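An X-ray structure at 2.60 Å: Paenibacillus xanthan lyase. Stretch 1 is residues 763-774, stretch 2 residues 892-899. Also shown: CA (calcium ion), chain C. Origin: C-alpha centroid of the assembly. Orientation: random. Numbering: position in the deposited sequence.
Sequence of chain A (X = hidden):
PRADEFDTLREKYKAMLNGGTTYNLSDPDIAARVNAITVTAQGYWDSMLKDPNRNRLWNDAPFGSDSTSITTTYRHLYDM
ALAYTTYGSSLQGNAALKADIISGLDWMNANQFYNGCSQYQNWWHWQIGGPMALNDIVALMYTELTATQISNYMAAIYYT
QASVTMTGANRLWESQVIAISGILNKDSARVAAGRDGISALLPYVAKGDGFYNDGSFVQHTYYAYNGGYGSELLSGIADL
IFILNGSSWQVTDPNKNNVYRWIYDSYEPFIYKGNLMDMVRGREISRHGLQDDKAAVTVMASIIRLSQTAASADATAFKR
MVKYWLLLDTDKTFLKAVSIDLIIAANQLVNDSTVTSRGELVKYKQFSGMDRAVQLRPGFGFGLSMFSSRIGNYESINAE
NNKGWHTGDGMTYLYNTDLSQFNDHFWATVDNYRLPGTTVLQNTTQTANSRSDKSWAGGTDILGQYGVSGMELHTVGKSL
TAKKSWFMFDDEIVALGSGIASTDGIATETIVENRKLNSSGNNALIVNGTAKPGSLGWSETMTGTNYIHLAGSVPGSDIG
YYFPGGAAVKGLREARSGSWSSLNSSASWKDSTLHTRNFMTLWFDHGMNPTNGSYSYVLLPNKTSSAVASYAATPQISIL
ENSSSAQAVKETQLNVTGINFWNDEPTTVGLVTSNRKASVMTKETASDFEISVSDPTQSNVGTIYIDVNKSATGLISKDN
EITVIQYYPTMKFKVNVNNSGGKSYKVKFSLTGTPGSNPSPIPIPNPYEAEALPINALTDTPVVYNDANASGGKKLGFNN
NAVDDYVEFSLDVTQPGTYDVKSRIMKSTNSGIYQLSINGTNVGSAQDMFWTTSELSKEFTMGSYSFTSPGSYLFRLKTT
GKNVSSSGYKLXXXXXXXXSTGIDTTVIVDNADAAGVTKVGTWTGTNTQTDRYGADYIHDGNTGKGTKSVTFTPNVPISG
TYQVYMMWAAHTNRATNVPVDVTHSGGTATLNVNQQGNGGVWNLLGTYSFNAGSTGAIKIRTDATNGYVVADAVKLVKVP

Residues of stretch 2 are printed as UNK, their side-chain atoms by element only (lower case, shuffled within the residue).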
ATOM      1  N   PRO A 763      16.538   1.238  27.646  1.00 29.13           N
ATOM      2  CA  PRO A 763      16.246   2.369  28.540  1.00 25.75           C
ATOM      3  C   PRO A 763      15.657   3.546  27.770  1.00 25.80           C
ATOM      4  O   PRO A 763      15.699   3.544  26.533  1.00 24.32           O
ATOM      5  CB  PRO A 763      17.619   2.725  29.109  1.00 22.96           C
ATOM      6  CG  PRO A 763      18.586   2.261  28.071  1.00 17.86           C
ATOM      7  CD  PRO A 763      17.984   1.045  27.435  1.00 22.78           C
ATOM      8  N   ILE A 764      15.102   4.521  28.485  1.00 20.62           N
ATOM      9  CA  ILE A 764      14.536   5.700  27.842  1.00 21.35           C
ATOM     10  C   ILE A 764      15.628   6.456  27.098  1.00 25.17           C
ATOM     11  O   ILE A 764      16.566   6.957  27.709  1.00 33.10           O
ATOM     12  CB  ILE A 764      13.890   6.637  28.866  1.00 18.70           C
ATOM     13  CG1 ILE A 764      12.766   5.916  29.614  1.00 21.30           C
ATOM     14  CG2 ILE A 764      13.384   7.887  28.194  1.00 20.72           C
ATOM     15  CD1 ILE A 764      11.650   5.401  28.713  1.00 26.20           C
ATOM     16  N   PRO A 765      15.515   6.536  25.765  1.00 28.40           N
ATOM     17  CA  PRO A 765      16.562   7.137  24.928  1.00 25.45           C
ATOM     18  C   PRO A 765      16.735   8.644  25.135  1.00 25.63           C
ATOM     19  O   PRO A 765      16.595   9.407  24.183  1.00 33.91           O
ATOM     20  CB  PRO A 765      16.066   6.858  23.505  1.00 25.71           C
ATOM     21  CG  PRO A 765      14.602   6.740  23.638  1.00 24.13           C
ATOM     22  CD  PRO A 765      14.375   6.061  24.961  1.00 24.36           C
ATOM     23  N   ASN A 766      17.044   9.062  26.357  1.00 28.32           N
ATOM     24  CA  ASN A 766      17.269  10.473  26.653  1.00 30.10           C
ATOM     25  C   ASN A 766      18.626  10.946  26.150  1.00 27.87           C
ATOM     26  O   ASN A 766      19.614  10.229  26.277  1.00 30.24           O
ATOM     27  CB  ASN A 766      17.152  10.731  28.161  1.00 28.85           C
ATOM     28  CG  ASN A 766      15.706  10.789  28.636  1.00 33.58           C
ATOM     29  OD1 ASN A 766      14.835  11.332  27.950  1.00 33.26           O
ATOM     30  ND2 ASN A 766      15.446  10.230  29.814  1.00 24.02           N
ATOM     31  N   PRO A 767      18.673  12.151  25.556  1.00 30.36           N
ATOM     32  CA  PRO A 767      17.493  12.981  25.286  1.00 30.45           C
ATOM     33  C   PRO A 767      16.856  12.639  23.937  1.00 29.55           C
ATOM     34  O   PRO A 767      17.524  12.081  23.062  1.00 32.97           O
ATOM     35  CB  PRO A 767      18.074  14.395  25.245  1.00 24.06           C
ATOM     36  CG  PRO A 767      19.444  14.197  24.692  1.00 28.44           C
ATOM     37  CD  PRO A 767      19.925  12.847  25.196  1.00 20.92           C
ATOM     38  N   TYR A 768      15.572  12.954  23.783  1.00 23.34           N
ATOM     39  CA  TYR A 768      14.892  12.800  22.510  1.00 22.72           C
ATOM     40  C   TYR A 768      15.164  14.071  21.716  1.00 25.37           C
ATOM     41  O   TYR A 768      14.533  15.095  21.966  1.00 27.43           O
ATOM     42  CB  TYR A 768      13.382  12.690  22.723  1.00 25.91           C
ATOM     43  CG  TYR A 768      12.878  11.420  23.381  1.00 23.97           C
ATOM     44  CD1 TYR A 768      12.815  11.303  24.765  1.00 26.97           C
ATOM     45  CD2 TYR A 768      12.412  10.362  22.616  1.00 23.43           C
ATOM     46  CE1 TYR A 768      12.333  10.153  25.365  1.00 24.49           C
ATOM     47  CE2 TYR A 768      11.928   9.213  23.205  1.00 21.15           C
ATOM     48  CZ  TYR A 768      11.893   9.114  24.578  1.00 25.54           C
ATOM     49  OH  TYR A 768      11.412   7.967  25.163  1.00 25.86           O
ATOM     50  N   GLU A 769      16.099  14.025  20.772  1.00 24.73           N
ATOM     51  CA  GLU A 769      16.462  15.227  20.022  1.00 24.45           C
ATOM     52  C   GLU A 769      15.348  15.689  19.102  1.00 28.78           C
ATOM     53  O   GLU A 769      14.910  14.945  18.222  1.00 29.09           O
ATOM     54  CB  GLU A 769      17.741  15.001  19.221  1.00 27.45           C
ATOM     55  CG  GLU A 769      18.912  14.549  20.071  1.00 21.06           C
ATOM     56  CD  GLU A 769      19.494  15.671  20.919  1.00 25.96           C
ATOM     57  OE1 GLU A 769      20.580  15.461  21.494  1.00 31.78           O
ATOM     58  OE2 GLU A 769      18.883  16.759  21.011  1.00 26.54           O
ATOM     59  N   ALA A 770      14.900  16.924  19.311  1.00 27.12           N
ATOM     60  CA  ALA A 770      13.801  17.493  18.543  1.00 24.90           C
ATOM     61  C   ALA A 770      14.099  17.431  17.051  1.00 23.25           C
ATOM     62  O   ALA A 770      13.240  17.080  16.252  1.00 23.71           O
ATOM     63  CB  ALA A 770      13.549  18.927  18.973  1.00 29.68           C
ATOM     64  N   GLU A 771      15.337  17.749  16.691  1.00 22.59           N
ATOM     65  CA  GLU A 771      15.754  17.756  15.296  1.00 25.33           C
ATOM     66  C   GLU A 771      15.673  16.389  14.619  1.00 25.05           C
ATOM     67  O   GLU A 771      15.836  16.293  13.409  1.00 24.44           O
ATOM     68  CB  GLU A 771      17.184  18.294  15.169  1.00 28.33           C
ATOM     69  CG  GLU A 771      18.250  17.402  15.793  1.00 24.98           C
ATOM     70  CD  GLU A 771      18.650  17.865  17.188  1.00 27.48           C
ATOM     71  OE1 GLU A 771      19.758  17.500  17.652  1.00 21.59           O
ATOM     72  OE2 GLU A 771      17.854  18.603  17.806  1.00 24.65           O
ATOM     73  N   ALA A 772      15.439  15.329  15.385  1.00 26.84           N
ATOM     74  CA  ALA A 772      15.413  13.990  14.801  1.00 25.50           C
ATOM     75  C   ALA A 772      14.121  13.245  15.115  1.00 29.39           C
ATOM     76  O   ALA A 772      14.041  12.018  14.972  1.00 27.78           O
ATOM     77  CB  ALA A 772      16.622  13.181  15.251  1.00 17.95           C
ATOM     78  N   LEU A 773      13.106  13.991  15.529  1.00 21.64           N
ATOM     79  CA  LEU A 773      11.830  13.391  15.879  1.00 21.61           C
ATOM     80  C   LEU A 773      10.860  13.418  14.710  1.00 25.86           C
ATOM     81  O   LEU A 773      10.652  14.462  14.093  1.00 21.79           O
ATOM     82  CB  LEU A 773      11.222  14.109  17.079  1.00 23.08           C
ATOM     83  CG  LEU A 773      11.887  13.763  18.405  1.00 24.46           C
ATOM     84  CD1 LEU A 773      11.311  14.613  19.535  1.00 25.38           C
ATOM     85  CD2 LEU A 773      11.717  12.271  18.681  1.00 25.18           C
ATOM     86  N   PRO A 774      10.268  12.260  14.400  1.00 24.97           N
ATOM     87  CA  PRO A 774       9.236  12.180  13.362  1.00 25.10           C
ATOM     88  C   PRO A 774       8.075  13.074  13.744  1.00 25.46           C
ATOM     89  O   PRO A 774       7.675  13.079  14.913  1.00 25.30           O
ATOM     90  CB  PRO A 774       8.812  10.706  13.389  1.00 24.64           C
ATOM     91  CG  PRO A 774       9.283  10.188  14.723  1.00 24.50           C
ATOM     92  CD  PRO A 774      10.519  10.961  15.048  1.00 19.98           C
ATOM     93  N   UNK A 892      12.685  27.830  19.923  1.00 25.25           N
ATOM     94  CA  UNK A 892      13.868  27.050  19.588  1.00 28.13           C
ATOM     95  C   UNK A 892      13.939  25.804  20.471  1.00 34.46           C
ATOM     96  O   UNK A 892      14.538  25.828  21.550  1.00 37.38           O
ATOM     97  c   UNK A 892      15.138  27.892  19.756  1.00 31.43           C
ATOM     98  s   UNK A 892      15.759  28.188  17.070  1.00 31.58           S
ATOM     99  c   UNK A 892      15.359  28.930  18.667  1.00 30.57           C
ATOM    100  c   UNK A 892      15.245  29.505  15.970  1.00 24.07           C
ATOM    101  N   UNK A 893      13.325  24.717  20.010  1.00 30.96           N
ATOM    102  CA  UNK A 893      13.268  23.472  20.775  1.00 27.88           C
ATOM    103  C   UNK A 893      14.520  22.609  20.574  1.00 27.16           C
ATOM    104  O   UNK A 893      14.865  22.259  19.446  1.00 28.93           O
ATOM    105  c   UNK A 893      10.385  20.823  20.483  1.00 28.69           C
ATOM    106  c   UNK A 893      11.706  21.390  22.530  1.00 24.16           C
ATOM    107  c   UNK A 893      11.721  21.326  21.010  1.00 25.06           C
ATOM    108  c   UNK A 893      12.009  22.694  20.387  1.00 23.51           C
ATOM    109  N   UNK A 894      15.195  22.263  21.665  1.00 21.44           N
ATOM    110  CA  UNK A 894      16.409  21.455  21.563  1.00 26.12           C
ATOM    111  C   UNK A 894      16.091  19.974  21.720  1.00 28.12           C
ATOM    112  O   UNK A 894      16.447  19.169  20.860  1.00 28.10           O
ATOM    113  c   UNK A 894      18.821  21.201  22.390  1.00 31.83           C
ATOM    114  c   UNK A 894      17.467  21.900  22.588  1.00 25.27           C
ATOM    115  o   UNK A 894      19.740  21.417  23.216  1.00 21.63           O
ATOM    116  o   UNK A 894      18.973  20.446  21.401  1.00 28.73           O
ATOM    117  N   UNK A 895      15.424  19.617  22.817  1.00 27.19           N
ATOM    118  CA  UNK A 895      15.073  18.220  23.058  1.00 26.87           C
ATOM    119  C   UNK A 895      13.994  18.016  24.117  1.00 24.43           C
ATOM    120  O   UNK A 895      13.492  18.974  24.703  1.00 20.04           O
ATOM    121  o   UNK A 895      16.340  18.308  25.620  1.00 28.18           O
ATOM    122  c   UNK A 895      16.987  17.809  24.700  1.00 28.29           C
ATOM    123  c   UNK A 895      16.320  17.388  23.396  1.00 22.87           C
ATOM    124  n   UNK A 895      18.295  17.592  24.786  1.00 29.96           N
ATOM    125  N   UNK A 896      13.636  16.756  24.336  1.00 23.05           N
ATOM    126  CA  UNK A 896      12.814  16.361  25.467  1.00 20.40           C
ATOM    127  C   UNK A 896      13.629  15.394  26.317  1.00 27.80           C
ATOM    128  O   UNK A 896      14.507  14.696  25.808  1.00 26.95           O
ATOM    129  c   UNK A 896      10.545  16.537  24.317  1.00 23.35           C
ATOM    130  c   UNK A 896       8.835  18.221  24.420  1.00 22.94           C
ATOM    131  c   UNK A 896       9.438  17.274  22.306  1.00 28.54           C
ATOM    132  c   UNK A 896       8.671  18.155  23.049  1.00 25.91           C
ATOM    133  c   UNK A 896      10.370  16.467  22.942  1.00 22.48           C
ATOM    134  c   UNK A 896       9.759  17.413  25.045  1.00 20.51           C
ATOM    135  c   UNK A 896      11.541  15.648  25.010  1.00 18.75           C
ATOM    136  N   UNK A 897      13.340  15.365  27.611  1.00 26.09           N
ATOM    137  CA  UNK A 897      13.842  14.323  28.487  1.00 26.73           C
ATOM    138  C   UNK A 897      12.665  13.797  29.284  1.00 21.19           C
ATOM    139  O   UNK A 897      11.795  14.564  29.674  1.00 22.24           O
ATOM    140  c   UNK A 897      14.898  14.877  29.443  1.00 28.07           C
ATOM    141  o   UNK A 897      16.075  15.250  28.754  1.00 34.30           O
ATOM    142  N   UNK A 898      12.623  12.492  29.513  1.00 23.42           N
ATOM    143  CA  UNK A 898      11.657  11.923  30.445  1.00 27.32           C
ATOM    144  C   UNK A 898      12.423  11.430  31.659  1.00 27.61           C
ATOM    145  O   UNK A 898      13.261  10.536  31.549  1.00 30.66           O
ATOM    146  c   UNK A 898       9.516  12.240  28.330  1.00 23.85           C
ATOM    147  c   UNK A 898      10.319  10.964  28.419  1.00 24.75           C
ATOM    148  c   UNK A 898      10.886  10.763  29.820  1.00 25.44           C
ATOM    149  c   UNK A 898       9.481   9.758  28.033  1.00 27.98           C
ATOM    150  N   UNK A 899      12.136  12.027  32.809  1.00 23.82           N
ATOM    151  CA  UNK A 899      12.828  11.721  34.052  1.00 29.75           C
ATOM    152  C   UNK A 899      11.901  10.927  34.962  1.00 26.98           C
ATOM    153  O   UNK A 899      10.709  11.213  35.023  1.00 26.59           O
ATOM    154  c   UNK A 899      13.222  13.018  34.770  1.00 32.84           C
ATOM    155  c   UNK A 899      13.992  13.924  33.820  1.00 32.67           C
ATOM    156  c   UNK A 899      14.034  12.715  36.019  1.00 32.49           C
TER
HETATM  157 CA    CA C1102      19.015  18.937  19.715  1.00 24.30          CA

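Position 892 carries four side-chain atoms in an unbranched line, two carbons, a sulfur and a terminal carbon. A thioether of this kind is methionine, Met-892, and it makes no contact with stretch 1.

At position 893 there are four carbons, forked at the second. The fork carbon lies 3.6 Å from CB of Ala-770. Four carbons forked at the second make this Leu-893.

Position 894 has two carbons, the second bearing two oxygens, a short carboxylate. One oxygen lies 2.3 Å from the calcium ion and 3.7 Å from OE2 of Glu-769, another ligand of the metal; the backbone O of 894 lies 2.8 Å from the ion. The residue is Asp-894. Its CA-to-CB bond points away from stretch 1, yet its end comes nearer, with OD1 as the metal ligand.

Position 895 also has two carbons, but the second carries one oxygen and one nitrogen, hence an amide. The nitrogen lies 3.2 Å from CB of Pro-767, and the CB of 895 lies 3.2 Å from the backbone O of Tyr-768. This is Asn-895.

Position 896 shows one carbon followed by a six-carbon ring without a hydroxyl. CD1 of Leu-773 approaches the ring edge, 4.0 Å from a ring carbon, while CB of Tyr-768 lies 4.2 Å from the CB of 896. This is Phe-896.

Position 897 has a single carbon and one oxygen. The oxygen stands 4.1 Å from CB of Pro-767, and the CB 3.8 Å from OD1 of Asn-766. This is Ser-897.

Position 898 again has four carbons forked at the second. The fork carbon is 3.7 Å from CE1 of Tyr-768, and CB is 4.1 Å from CG2 of Ile-764. This is Leu-898.

Position 899 has three carbons, branched at the first, and makes no side-chain contact with stretch 1: Val-899, its CA-to-CB bond pointing away.

The contact is a short antiparallel pairing extended by side chain and metal. Tyr-768 and Phe-896 exchange two backbone hydrogen bonds, Tyr-768 N to Phe-896 O (2.9 Å, 154°) and Phe-896 N to Tyr-768 O (3.0 Å, 162°); Ala-770 N adds a hydrogen bond to Asp-894 O (3.1 Å, 157°). Beyond the cis peptide before Pro-767, the Asn-766 amide continues the pairing: its OD1 accepts from Leu-898 N at 2.9 Å and its ND2 donates to Leu-898 O at 2.8 Å. Glu-769 OE2 binds calcium at 2.5 Å. Glu-771 adds OE1 at 2.6 Å and OE2 at 2.3 Å, so the ion ties both stretches together.

Stretch 2, residues 892-899: MLDNFSLV
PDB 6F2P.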